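Local coordinates for protein glycoside hydrolase family 31 (Trueperella pyogenes, PDB 5I0F) that degrades cycloalternan, a cyclic glucose oligosaccharide, as a family 31 glycoside hydrolase that works through a covalent sugar-enzyme intermediate, at residues A[7-12]-A[471-476]; A[232-237]-A[484-489]; A[567-572]-A[602-607]. All coordinates share one frame; numbering follows the deposited sequence.

In the fold
Interactions 1 and 2 are neighbours, with centres about 11 Å apart, and their segments alternate along the chain: 7-12, 232-237, 471-476, 484-489. Both fasten an upstream, non-barrel part of the protein to the stretch that follows barrel strand 463-466 and enters helix 485-506. They touch directly, Pro12 O lying 2.9 Å from Arg235 NH1 and Asp476 O 2.8 Å from Arg484 NH1. Interaction 3 comes later in sequence and on the other side of the chain's centre, its centre about 37 Å from that of interaction 1 and about 39 Å from that of interaction 2. It joins the loops after barrel strands 558-561 and 587-590, so all three contacts involve loops or helix starts that follow strands of one eight-stranded barrel.

Interaction 1: A[7-12]-A[471-476]; sequences RGIEHP and HAWGSD
His11 and Pro12 sit over one face of the Trp473 indole, where a loop of the N-terminal domain docks on the long loop after TIM-barrel strand 463-466. This is the tight, largely buried half of the contact. His11 CA lies 3.9 Å from the centroid of the Trp473 six-membered ring, almost straight above it, and Pro12 CD lies 4.1 Å from the centroid of the five-membered ring, giving two CH-pi contacts on the same face. The imidazole of His11 runs beside the indole with the ring planes 51° apart. In Trp473, chi1 (-62°) puts CG anti to the residue's own carbonyl carbon, beside the backbone N. Ile9 CD1 approaches CZ3 of Trp473 at 4.2 Å.

The other half is polar and partly exposed. Glu10 OE1 accepts the Ser475 N-H over 2.9 Å in a nearly straight bond (168°), approached from above the carboxylate plane. Arg7 meets Asp476 tip to tip, NH2 to OD2 at 2.9 Å, while its NH1 forms a salt bridge with Glu10 OE2 at 3.0 Å. Arg427 adds a second positive partner to that oxygen. These cations probably offset a like-charge approach in the same network, Glu10 OE2 lying 3.9 Å from Asp476 OD1.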
loop_
_atom_site.group_PDB
_atom_site.type_symbol
_atom_site.label_atom_id
_atom_site.label_comp_id
_atom_site.label_asym_id
_atom_site.label_seq_id
_atom_site.Cartn_x
_atom_site.Cartn_y
_atom_site.Cartn_z
ATOM N N ARG A 7 14.365 1.701 20.214
ATOM C CA ARG A 7 13.568 2.068 19.031
ATOM C C ARG A 7 12.080 1.789 19.173
ATOM O O ARG A 7 11.301 2.148 18.287
ATOM C CB ARG A 7 14.118 1.376 17.788
ATOM C CG ARG A 7 15.473 1.898 17.332
ATOM C CD ARG A 7 16.035 1.047 16.197
ATOM N NE ARG A 7 16.919 0.041 16.769
ATOM C CZ ARG A 7 16.661 -1.255 16.953
ATOM N NH1 ARG A 7 15.517 -1.804 16.578
ATOM N NH2 ARG A 7 17.587 -2.016 17.516
ATOM N N GLY A 8 11.680 1.151 20.271
ATOM C CA GLY A 8 10.289 0.885 20.549
ATOM C C GLY A 8 9.682 -0.194 19.669
ATOM O O GLY A 8 10.366 -1.109 19.216
ATOM N N ILE A 9 8.381 -0.068 19.441
ATOM C CA ILE A 9 7.628 -1.044 18.647
ATOM C C ILE A 9 7.983 -0.882 17.155
ATOM O O ILE A 9 7.871 -1.838 16.372
ATOM C CB ILE A 9 6.109 -0.909 18.903
ATOM C CG1 ILE A 9 5.321 -2.088 18.296
ATOM C CG2 ILE A 9 5.575 0.428 18.411
ATOM C CD1 ILE A 9 3.856 -2.084 18.710
ATOM N N GLU A 10 8.414 0.323 16.790
ATOM C CA GLU A 10 8.900 0.650 15.426
ATOM C C GLU A 10 7.746 0.722 14.414
ATOM O O GLU A 10 7.891 0.378 13.238
ATOM C CB GLU A 10 10.057 -0.249 14.967
ATOM C CG GLU A 10 11.249 -0.154 15.917
ATOM C CD GLU A 10 12.434 -1.011 15.505
ATOM O OE1 GLU A 10 13.221 -0.586 14.622
ATOM O OE2 GLU A 10 12.590 -2.123 16.055
ATOM N N HIS A 11 6.600 1.177 14.897
ATOM C CA HIS A 11 5.524 1.701 14.034
ATOM C C HIS A 11 6.165 2.930 13.341
ATOM O O HIS A 11 6.763 3.747 14.008
ATOM C CB HIS A 11 4.324 2.055 14.927
ATOM C CG HIS A 11 3.104 2.544 14.205
ATOM N ND1 HIS A 11 3.124 3.646 13.393
ATOM C CD2 HIS A 11 1.805 2.168 14.282
ATOM C CE1 HIS A 11 1.913 3.873 12.908
ATOM N NE2 HIS A 11 1.086 2.995 13.448
ATOM N N PRO A 12 6.060 3.065 12.000
ATOM C CA PRO A 12 6.809 4.177 11.367
ATOM C C PRO A 12 6.368 5.596 11.720
ATOM O O PRO A 12 7.113 6.542 11.464
ATOM C CB PRO A 12 6.651 3.913 9.866
ATOM C CG PRO A 12 5.500 2.968 9.740
ATOM C CD PRO A 12 5.511 2.140 10.997
ATOM N N HIS A 471 3.515 -5.723 7.175
ATOM C CA HIS A 471 3.474 -6.127 8.586
ATOM C C HIS A 471 4.822 -6.087 9.316
ATOM O O HIS A 471 4.860 -6.133 10.557
ATOM C CB HIS A 471 2.905 -7.548 8.691
ATOM C CG HIS A 471 1.762 -7.801 7.754
ATOM N ND1 HIS A 471 0.518 -7.235 7.936
ATOM C CD2 HIS A 471 1.690 -8.518 6.611
ATOM C CE1 HIS A 471 -0.275 -7.599 6.950
ATOM N NE2 HIS A 471 0.408 -8.384 6.137
ATOM N N ALA A 472 5.924 -6.013 8.573
ATOM C CA ALA A 472 7.271 -6.122 9.185
ATOM C C ALA A 472 7.691 -4.776 9.730
ATOM O O ALA A 472 7.902 -3.845 8.947
ATOM C CB ALA A 472 8.291 -6.592 8.164
ATOM N N TRP A 473 7.809 -4.677 11.058
ATOM C CA TRP A 473 8.364 -3.503 11.714
ATOM C C TRP A 473 9.569 -3.948 12.536
ATOM O O TRP A 473 9.474 -4.883 13.322
ATOM C CB TRP A 473 7.361 -2.860 12.661
ATOM C CG TRP A 473 6.082 -2.318 12.082
ATOM C CD1 TRP A 473 5.807 -2.003 10.770
ATOM C CD2 TRP A 473 4.910 -1.998 12.817
ATOM N NE1 TRP A 473 4.515 -1.533 10.658
ATOM C CE2 TRP A 473 3.948 -1.520 11.906
ATOM C CE3 TRP A 473 4.574 -2.076 14.168
ATOM C CZ2 TRP A 473 2.676 -1.109 12.313
ATOM C CZ3 TRP A 473 3.307 -1.670 14.573
ATOM C CH2 TRP A 473 2.370 -1.206 13.641
ATOM N N GLY A 474 10.691 -3.254 12.381
ATOM C CA GLY A 474 11.904 -3.552 13.143
ATOM C C GLY A 474 13.093 -3.386 12.233
ATOM O O GLY A 474 13.242 -4.132 11.259
ATOM N N SER A 475 13.942 -2.413 12.532
ATOM C CA SER A 475 15.107 -2.156 11.697
ATOM C C SER A 475 16.120 -3.320 11.730
ATOM O O SER A 475 16.900 -3.471 10.792
ATOM C CB SER A 475 15.786 -0.844 12.142
ATOM O OG SER A 475 16.430 -1.050 13.393
ATOM N N ASP A 476 16.081 -4.135 12.790
ATOM C CA ASP A 476 17.073 -5.197 13.028
ATOM C C ASP A 476 16.530 -6.608 12.780
ATOM O O ASP A 476 17.195 -7.593 13.103
ATOM C CB ASP A 476 17.679 -5.097 14.434
ATOM C CG ASP A 476 16.637 -4.814 15.530
ATOM O OD1 ASP A 476 15.397 -4.648 15.245
ATOM O OD2 ASP A 476 17.087 -4.711 16.699
#

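Interaction 2: A[232-237]-A[484-489]; sequences TTRRTW and RGDEGN. With CA (calcium ion), chain K.
Arg234 and Thr233 meet the first turn of helix 485-506, the helix after barrel strand 463-466, from the loop that leads into strand 236-240 of a six-stranded antiparallel sheet. Two direct hydrogen bonds cross the contact. Thr233 OG1 donates to the backbone Glu487 O at 2.7 Å, and Arg234 NE donates to Asp486 OD2 at 3.1 Å with an N-H...O angle of 145°. The carboxylate oxygen lies in the guanidinium plane, yet it is met from well above its own carboxylate plane. Arg234 CA also makes a CA-H...O contact of 3.3 Å with Asp486 O.

A second kind of contact is flat stacking of charges. The Glu487 carboxylate is only 4° from parallel to the Arg234 guanidinium and lies over its face. Arg234 NH2 comes within 3.6 Å of Glu487 OE1, a salt bridge of charge alone, since no N-H points at that oxygen. Arg234 CG is anti to its carbonyl carbon (chi1 -56°) and the chain is extended to NE, running beside Asp486.

Waters join the same groups. One links Arg234 NH2 to Asp486 OD1, and another accepts from Thr233 N and donates to Glu487 OE2. A third accepts from Arg235 N and donates to Asp486 O.

Metal binding is the last kind: Asp486 OD2 lies 2.8 Å from a calcium ion that also binds three waters and three further atoms, among them Asp253 OD2 and Leu254 O. One oxygen therefore serves both the metal and Arg234 NE, and two positive neighbours would be expected to keep this carboxylate ionised, tying the calcium site to the helix start and the sheet-side loop together.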
loop_
_atom_site.group_PDB
_atom_site.type_symbol
_atom_site.label_atom_id
_atom_site.label_comp_id
_atom_site.label_asym_id
_atom_site.label_seq_id
_atom_site.Cartn_x
_atom_site.Cartn_y
_atom_site.Cartn_z
ATOM N N THR A 232 17.570 2.821 -3.027
ATOM C CA THR A 232 17.588 2.233 -1.703
ATOM C C THR A 232 16.200 1.675 -1.414
ATOM O O THR A 232 15.217 2.161 -1.995
ATOM C CB THR A 232 17.942 3.271 -0.625
ATOM O OG1 THR A 232 18.074 2.609 0.642
ATOM C CG2 THR A 232 16.868 4.374 -0.489
ATOM N N THR A 233 16.137 0.679 -0.534
ATOM C CA THR A 233 14.857 0.231 0.063
ATOM C C THR A 233 14.696 0.644 1.525
ATOM O O THR A 233 13.719 0.267 2.180
ATOM C CB THR A 233 14.631 -1.291 -0.101
ATOM O OG1 THR A 233 15.661 -2.002 0.591
ATOM C CG2 THR A 233 14.629 -1.682 -1.595
ATOM N N ARG A 234 15.624 1.453 2.030
ATOM C CA ARG A 234 15.474 2.059 3.339
ATOM C C ARG A 234 14.546 3.260 3.226
ATOM O O ARG A 234 14.235 3.728 2.135
ATOM C CB ARG A 234 16.832 2.477 3.924
ATOM C CG ARG A 234 17.831 1.337 4.009
ATOM C CD ARG A 234 19.008 1.651 4.930
ATOM N NE ARG A 234 19.965 0.551 5.024
ATOM C CZ ARG A 234 20.960 0.293 4.160
ATOM N NH1 ARG A 234 21.161 1.033 3.062
ATOM N NH2 ARG A 234 21.781 -0.741 4.393
ATOM N N ARG A 235 14.109 3.749 4.376
ATOM C CA ARG A 235 13.186 4.861 4.435
ATOM C C ARG A 235 13.856 6.135 3.944
ATOM O O ARG A 235 15.050 6.339 4.178
ATOM C CB ARG A 235 12.702 5.032 5.857
ATOM C CG ARG A 235 11.599 6.049 6.032
ATOM C CD ARG A 235 10.995 5.869 7.402
ATOM N NE ARG A 235 9.846 6.734 7.658
ATOM C CZ ARG A 235 9.200 6.754 8.821
ATOM N NH1 ARG A 235 8.155 7.551 8.996
ATOM N NH2 ARG A 235 9.626 5.998 9.845
ATOM N N THR A 236 13.077 6.966 3.255
ATOM C CA THR A 236 13.510 8.270 2.789
ATOM C C THR A 236 12.429 9.290 3.085
ATOM O O THR A 236 11.251 8.947 3.165
ATOM C CB THR A 236 13.821 8.282 1.276
ATOM O OG1 THR A 236 12.725 7.718 0.546
ATOM C CG2 THR A 236 15.064 7.469 0.980
ATOM N N TRP A 237 12.854 10.540 3.246
ATOM C CA TRP A 237 11.970 11.668 3.527
ATOM C C TRP A 237 12.260 12.785 2.512
ATOM O O TRP A 237 13.416 12.936 2.034
ATOM C CB TRP A 237 12.223 12.203 4.927
ATOM C CG TRP A 237 11.921 11.302 6.086
ATOM C CD1 TRP A 237 10.815 11.354 6.890
ATOM C CD2 TRP A 237 12.760 10.289 6.630
ATOM N NE1 TRP A 237 10.906 10.421 7.886
ATOM C CE2 TRP A 237 12.093 9.751 7.752
ATOM C CE3 TRP A 237 14.027 9.784 6.283
ATOM C CZ2 TRP A 237 12.638 8.721 8.535
ATOM C CZ3 TRP A 237 14.575 8.757 7.063
ATOM C CH2 TRP A 237 13.881 8.241 8.178
ATOM N N ARG A 484 18.808 -6.725 6.615
ATOM C CA ARG A 484 18.132 -6.467 7.868
ATOM C C ARG A 484 16.819 -5.782 7.554
ATOM O O ARG A 484 16.556 -5.419 6.406
ATOM C CB ARG A 484 18.977 -5.596 8.810
ATOM C CG ARG A 484 20.355 -6.137 9.136
ATOM C CD ARG A 484 20.372 -7.591 9.548
ATOM N NE ARG A 484 19.853 -7.833 10.893
ATOM C CZ ARG A 484 20.542 -7.678 12.028
ATOM N NH1 ARG A 484 19.957 -7.955 13.195
ATOM N NH2 ARG A 484 21.806 -7.231 12.025
ATOM N N GLY A 485 15.995 -5.596 8.568
ATOM C CA GLY A 485 14.665 -5.044 8.350
ATOM C C GLY A 485 14.644 -3.653 7.783
ATOM O O GLY A 485 13.749 -3.302 7.005
ATOM N N ASP A 486 15.637 -2.853 8.141
ATOM C CA ASP A 486 15.698 -1.497 7.605
ATOM C C ASP A 486 15.761 -1.439 6.073
ATOM O O ASP A 486 15.341 -0.432 5.503
ATOM C CB ASP A 486 16.810 -0.687 8.245
ATOM C CG ASP A 486 18.187 -1.163 7.863
ATOM O OD1 ASP A 486 18.392 -2.372 7.594
ATOM O OD2 ASP A 486 19.085 -0.303 7.878
ATOM N N GLU A 487 16.238 -2.509 5.431
ATOM C CA GLU A 487 16.127 -2.680 3.966
ATOM C C GLU A 487 15.033 -3.631 3.521
ATOM O O GLU A 487 14.394 -3.404 2.510
ATOM C CB GLU A 487 17.448 -3.224 3.394
ATOM C CG GLU A 487 18.579 -2.246 3.360
ATOM C CD GLU A 487 19.777 -2.782 2.569
ATOM O OE1 GLU A 487 20.433 -3.735 3.034
ATOM O OE2 GLU A 487 20.045 -2.260 1.469
ATOM N N GLY A 488 14.844 -4.728 4.252
ATOM C CA GLY A 488 13.952 -5.806 3.838
ATOM C C GLY A 488 12.469 -5.552 4.031
ATOM O O GLY A 488 11.646 -6.122 3.305
ATOM N N ASN A 489 12.123 -4.708 4.999
ATOM C CA ASN A 489 10.712 -4.472 5.344
ATOM C C ASN A 489 9.937 -3.741 4.219
ATOM O O ASN A 489 8.809 -4.138 3.926
ATOM C CB ASN A 489 10.570 -3.764 6.683
ATOM C CG ASN A 489 11.138 -4.583 7.852
ATOM O OD1 ASN A 489 11.478 -5.762 7.708
ATOM N ND2 ASN A 489 11.278 -3.950 8.988
HETATM CA CA CA K . 19.107 2.158 9.158
HETATM O O HOH W 1 12.724 -1.270 4.644
HETATM O O HOH W 2 18.820 -0.260 0.127
HETATM O O HOH W 3 17.697 -3.296 -0.572
HETATM O O HOH W 4 20.964 -2.252 6.661
HETATM O O HOH W 5 14.712 2.082 6.633
HETATM O O HOH W 6 20.273 0.440 10.494
HETATM O O HOH W 7 20.598 3.836 10.347
HETATM O O HOH W 8 17.265 2.119 10.590
#

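Interaction 3: A[567-572]-A[602-607]; sequences GPVPEA and RDRTPW
Arg604 grips the carbonyl oxygen of Gly567 end-on with two nitrogens, NH1 at 3.0 Å and NH2 at 3.1 Å. Both bonds lie in the guanidinium plane, and NH1 approaches nearly along the C=O axis. Pro570 CD and Val569 CA rest over one face of the same group, CD 3.6 Å from NE of Arg604. Val569 CG1 packs on Asp603 O at 3.6 Å. Arg602 works differently: its guanidinium lies flat against the Gly567-Pro568 peptide, with Pro568 N 3.5 Å above the plane of the Arg602 group and over its centre. A water accepts from both Gly567 N and Arg602 NH1, bridging the end of the contact.

Further out, the Arg604 head is fixed by its own segment and by neighbours. A bend at chi2 (65°) turns CD, and NH1 also donates to Arg602 O at 2.8 Å, on a lone pair of that carbonyl. Gly564 O takes NE and Ser535 OG pairs with NH2.

The Arg602 side chain lies about 6 Å from a bound glucose unit. The joined segments follow TIM-barrel strands 558-561 and 587-590, at the C-terminal strand ends that carry the active site in TIM-barrel glycosidases.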
loop_
_atom_site.group_PDB
_atom_site.type_symbol
_atom_site.label_atom_id
_atom_site.label_comp_id
_atom_site.label_asym_id
_atom_site.label_seq_id
_atom_site.Cartn_x
_atom_site.Cartn_y
_atom_site.Cartn_z
ATOM N N GLY A 567 -18.484 0.575 5.398
ATOM C CA GLY A 567 -19.670 1.266 5.913
ATOM C C GLY A 567 -20.927 0.947 5.137
ATOM O O GLY A 567 -20.918 0.093 4.229
ATOM N N PRO A 568 -22.034 1.614 5.490
ATOM C CA PRO A 568 -23.262 1.487 4.710
ATOM C C PRO A 568 -22.988 1.659 3.208
ATOM O O PRO A 568 -22.017 2.306 2.835
ATOM C CB PRO A 568 -24.126 2.634 5.249
ATOM C CG PRO A 568 -23.702 2.747 6.672
ATOM C CD PRO A 568 -22.221 2.488 6.662
ATOM N N VAL A 569 -23.817 1.061 2.362
ATOM C CA VAL A 569 -23.626 1.241 0.909
ATOM C C VAL A 569 -23.540 2.748 0.533
ATOM O O VAL A 569 -24.166 3.588 1.181
ATOM C CB VAL A 569 -24.704 0.537 0.064
ATOM C CG1 VAL A 569 -24.729 -0.967 0.360
ATOM C CG2 VAL A 569 -26.079 1.133 0.278
ATOM N N PRO A 570 -22.768 3.083 -0.517
ATOM C CA PRO A 570 -22.712 4.457 -0.967
ATOM C C PRO A 570 -24.092 4.951 -1.379
ATOM O O PRO A 570 -24.907 4.159 -1.853
ATOM C CB PRO A 570 -21.782 4.385 -2.188
ATOM C CG PRO A 570 -21.857 2.987 -2.637
ATOM C CD PRO A 570 -21.949 2.211 -1.372
ATOM N N GLU A 571 -24.346 6.237 -1.170
ATOM C CA GLU A 571 -25.575 6.880 -1.668
ATOM C C GLU A 571 -25.638 6.693 -3.185
ATOM O O GLU A 571 -24.590 6.563 -3.843
ATOM C CB GLU A 571 -25.603 8.379 -1.299
ATOM C CG GLU A 571 -24.723 9.295 -2.169
ATOM C CD GLU A 571 -24.975 10.789 -1.964
ATOM O OE1 GLU A 571 -24.005 11.563 -1.790
ATOM O OE2 GLU A 571 -26.162 11.196 -1.996
ATOM N N ALA A 572 -26.850 6.709 -3.738
ATOM C CA ALA A 572 -27.045 6.328 -5.149
ATOM C C ALA A 572 -26.187 7.184 -6.079
ATOM O O ALA A 572 -25.590 6.669 -7.004
ATOM C CB ALA A 572 -28.523 6.443 -5.547
ATOM N N ARG A 602 -24.354 -5.445 2.863
ATOM C CA ARG A 602 -23.479 -4.347 2.481
ATOM C C ARG A 602 -22.758 -4.534 1.137
ATOM O O ARG A 602 -21.894 -3.751 0.806
ATOM C CB ARG A 602 -22.527 -4.042 3.626
ATOM C CG ARG A 602 -23.216 -3.201 4.688
ATOM C CD ARG A 602 -22.242 -2.660 5.675
ATOM N NE ARG A 602 -22.866 -1.778 6.654
ATOM C CZ ARG A 602 -22.193 -1.230 7.659
ATOM N NH1 ARG A 602 -20.913 -1.493 7.817
ATOM N NH2 ARG A 602 -22.807 -0.441 8.524
ATOM N N ASP A 603 -23.159 -5.535 0.351
ATOM C CA ASP A 603 -22.589 -5.740 -0.978
ATOM C C ASP A 603 -22.678 -4.441 -1.799
ATOM O O ASP A 603 -23.686 -3.722 -1.704
ATOM C CB ASP A 603 -23.324 -6.855 -1.755
ATOM C CG ASP A 603 -23.240 -8.244 -1.085
ATOM O OD1 ASP A 603 -22.576 -8.392 -0.010
ATOM O OD2 ASP A 603 -23.820 -9.209 -1.665
ATOM N N ARG A 604 -21.649 -4.196 -2.623
ATOM C CA ARG A 604 -21.616 -3.098 -3.583
ATOM C C ARG A 604 -22.060 -3.540 -4.979
ATOM O O ARG A 604 -21.680 -2.940 -6.006
ATOM C CB ARG A 604 -20.232 -2.451 -3.631
ATOM C CG ARG A 604 -20.091 -1.249 -2.703
ATOM C CD ARG A 604 -20.215 -1.638 -1.242
ATOM N NE ARG A 604 -19.771 -0.541 -0.394
ATOM C CZ ARG A 604 -20.065 -0.366 0.898
ATOM N NH1 ARG A 604 -20.863 -1.211 1.566
ATOM N NH2 ARG A 604 -19.570 0.684 1.523
ATOM N N THR A 605 -22.880 -4.582 -5.015
ATOM C CA THR A 605 -23.525 -4.984 -6.260
ATOM C C THR A 605 -24.531 -3.916 -6.691
ATOM O O THR A 605 -25.093 -3.233 -5.856
ATOM C CB THR A 605 -24.286 -6.294 -6.094
ATOM O OG1 THR A 605 -25.239 -6.154 -5.020
ATOM C CG2 THR A 605 -23.319 -7.452 -5.804
ATOM N N PRO A 606 -24.792 -3.795 -7.998
ATOM C CA PRO A 606 -25.740 -2.782 -8.441
ATOM C C PRO A 606 -27.129 -2.950 -7.846
ATOM O O PRO A 606 -27.772 -1.956 -7.461
ATOM C CB PRO A 606 -25.746 -2.971 -9.964
ATOM C CG PRO A 606 -24.375 -3.471 -10.282
ATOM C CD PRO A 606 -24.026 -4.368 -9.126
ATOM N N TRP A 607 -27.548 -4.206 -7.710
ATOM C CA TRP A 607 -28.864 -4.565 -7.135
ATOM C C TRP A 607 -28.975 -4.297 -5.635
ATOM O O TRP A 607 -30.011 -3.786 -5.189
ATOM C CB TRP A 607 -29.289 -6.025 -7.478
ATOM C CG TRP A 607 -28.184 -7.037 -7.483
ATOM C CD1 TRP A 607 -27.810 -7.852 -6.458
ATOM C CD2 TRP A 607 -27.278 -7.298 -8.553
ATOM N NE1 TRP A 607 -26.734 -8.604 -6.828
ATOM C CE2 TRP A 607 -26.396 -8.292 -8.118
ATOM C CE3 TRP A 607 -27.154 -6.806 -9.857
ATOM C CZ2 TRP A 607 -25.380 -8.790 -8.928
ATOM C CZ3 TRP A 607 -26.166 -7.290 -10.655
ATOM C CH2 TRP A 607 -25.294 -8.287 -10.196
HETATM O O HOH W 9 -18.421 -2.094 6.348
#